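Local atomic coordinates of biphenyl 2,3-Dioxygenase Beta Subunit (Sphingobium yanoikuyae, PDB entry 2GBW), a protein that probably serves as the beta subunit of a ring-hydroxylating dioxygenase, the enzyme family that adds molecular oxygen to aromatic rings such as biphenyl. Residues R126-R129 and Q130-T134. Numbering follows the deposited sequence.
Sequences RNRR and QTEVT
Arg-128 and Glu-132 make the tightest side-chain pairing here, lying alongside each other and pointing the same way. The Arg-128 guanidinium donates edgewise from NH1 to Glu-132 OE1 (3.0 Å) in a salt bridge that reaches the oxygen from above the carboxylate plane. The two flat groups stand 83° apart. With chi1 at 64°, Arg-128 CG sits between its backbone N and carbonyl carbon, from where CG and CD lie against Glu-132 CD, each at 3.5 Å; a bend at chi3 then turns the head. Long, forked ends suit both residues to further partners: Arg-128 NH2 makes a hydrogen bond to Met-92 O and a salt bridge to an acidic side chain of another protein's chain, and Glu-132 OE2 pairs with Lys-168. These residues close the beta hairpin of strands 115-128 and 132-147 in the curved sheet of an NTF2-like fold, where Arg-129, Gln-130 and Thr-131 make the turn. Arg-128 with Glu-132 and Arg-126 with Thr-134 are hydrogen-bonded antiparallel pairs; Arg-126 N meets Thr-134 O at 2.9 Å. Between them, on the other face, the non-hydrogen-bonded pair has a looser side-chain contact: Asn-127 ND2 merely touches Val-133 CG2 (3.5 Å). Asn-127's amide suits a bridging water, which accepts from ND2 (2.7 Å) and donates to Glu-132 O. Compact, branched Val-133 packs on Gln-166 of the second subunit, which covers this face. Thr-134 OG1 accepts from another water and hydrogen-bonds Asp-167 OD2, itself salt-bridged to Arg-126 NH1.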
loop_
_atom_site.group_PDB
_atom_site.type_symbol
_atom_site.label_atom_id
_atom_site.label_comp_id
_atom_site.label_asym_id
_atom_site.label_seq_id
_atom_site.Cartn_x
_atom_site.Cartn_y
_atom_site.Cartn_z
ATOM N N ARG B 126 -15.193 1.579 1.093
ATOM C CA ARG B 126 -15.602 2.510 0.052
ATOM C C ARG B 126 -14.781 2.319 -1.215
ATOM O O ARG B 126 -13.551 2.152 -1.147
ATOM C CB ARG B 126 -15.443 3.963 0.515
ATOM C CG ARG B 126 -16.092 4.315 1.871
ATOM C CD ARG B 126 -15.766 5.766 2.297
ATOM N NE ARG B 126 -16.544 6.777 1.596
ATOM C CZ ARG B 126 -16.343 8.093 1.654
ATOM N NH1 ARG B 126 -15.262 8.572 2.259
ATOM N NH2 ARG B 126 -17.158 8.929 1.029
ATOM N N ASN B 127 -15.450 2.361 -2.371
ATOM C CA ASN B 127 -14.791 2.276 -3.687
ATOM C C ASN B 127 -15.317 3.365 -4.578
ATOM O O ASN B 127 -16.496 3.728 -4.489
ATOM C CB ASN B 127 -15.132 0.923 -4.348
ATOM C CG ASN B 127 -14.429 -0.226 -3.712
ATOM O OD1 ASN B 127 -14.904 -0.759 -2.692
ATOM N ND2 ASN B 127 -13.307 -0.640 -4.294
ATOM N N ARG B 128 -14.428 3.948 -5.377
ATOM C CA ARG B 128 -14.871 4.887 -6.390
ATOM C C ARG B 128 -13.895 4.871 -7.549
ATOM O O ARG B 128 -12.793 4.292 -7.462
ATOM C CB ARG B 128 -14.990 6.304 -5.835
ATOM C CG ARG B 128 -13.668 6.907 -5.380
ATOM C CD ARG B 128 -13.884 8.313 -4.710
ATOM N NE ARG B 128 -14.615 9.228 -5.600
ATOM C CZ ARG B 128 -14.054 10.032 -6.470
ATOM N NH1 ARG B 128 -12.723 10.079 -6.588
ATOM N NH2 ARG B 128 -14.822 10.787 -7.245
ATOM N N ARG B 129 -14.415 5.413 -8.636
ATOM C CA ARG B 129 -13.695 5.514 -9.906
ATOM C C ARG B 129 -13.126 4.134 -10.259
ATOM O O ARG B 129 -13.898 3.171 -10.266
ATOM C CB ARG B 129 -12.681 6.625 -9.807
ATOM C CG ARG B 129 -13.306 8.046 -9.581
ATOM C CD ARG B 129 -14.292 8.455 -10.679
ATOM N NE ARG B 129 -14.683 9.884 -10.479
ATOM C CZ ARG B 129 -15.853 10.405 -10.808
ATOM N NH1 ARG B 129 -16.805 9.646 -11.370
ATOM N NH2 ARG B 129 -16.113 11.683 -10.538
ATOM N N GLN B 130 -11.844 4.048 -10.631
ATOM C CA GLN B 130 -11.364 2.811 -11.213
ATOM C C GLN B 130 -10.742 1.963 -10.113
ATOM O O GLN B 130 -11.109 0.810 -9.953
ATOM C CB GLN B 130 -10.369 3.075 -12.355
ATOM C CG GLN B 130 -11.028 3.835 -13.491
ATOM C CD GLN B 130 -12.032 2.999 -14.288
ATOM O OE1 GLN B 130 -11.691 1.878 -14.762
ATOM N NE2 GLN B 130 -13.279 3.535 -14.499
ATOM N N THR B 131 -9.782 2.546 -9.396
ATOM C CA THR B 131 -8.928 1.782 -8.456
ATOM C C THR B 131 -8.933 2.338 -6.998
ATOM O O THR B 131 -8.120 1.872 -6.139
ATOM C CB THR B 131 -7.475 1.735 -8.918
ATOM O OG1 THR B 131 -6.974 3.083 -9.027
ATOM C CG2 THR B 131 -7.312 0.949 -10.295
ATOM N N GLU B 132 -9.825 3.314 -6.683
ATOM C CA GLU B 132 -9.814 3.951 -5.381
ATOM C C GLU B 132 -10.566 3.122 -4.369
ATOM O O GLU B 132 -11.664 2.709 -4.638
ATOM C CB GLU B 132 -10.407 5.354 -5.492
ATOM C CG GLU B 132 -10.201 6.237 -4.264
ATOM C CD GLU B 132 -10.437 7.757 -4.516
ATOM O OE1 GLU B 132 -10.552 8.181 -5.664
ATOM O OE2 GLU B 132 -10.545 8.501 -3.498
ATOM N N VAL B 133 -9.931 2.845 -3.248
ATOM C CA VAL B 133 -10.482 1.990 -2.179
ATOM C C VAL B 133 -9.998 2.616 -0.865
ATOM O O VAL B 133 -8.791 2.912 -0.697
ATOM C CB VAL B 133 -9.900 0.538 -2.153
ATOM C CG1 VAL B 133 -10.561 -0.287 -1.021
ATOM C CG2 VAL B 133 -9.993 -0.163 -3.459
ATOM N N THR B 134 -10.924 2.884 0.037
ATOM C CA THR B 134 -10.573 3.329 1.358
ATOM C C THR B 134 -11.389 2.541 2.365
ATOM O O THR B 134 -12.521 2.039 2.064
ATOM C CB THR B 134 -10.843 4.805 1.518
ATOM O OG1 THR B 134 -12.222 5.080 1.334
ATOM C CG2 THR B 134 -9.943 5.689 0.522
HETATM O O HOH W 1 -12.811 5.310 -1.891
HETATM O O HOH W 2 -12.094 0.568 -6.429
#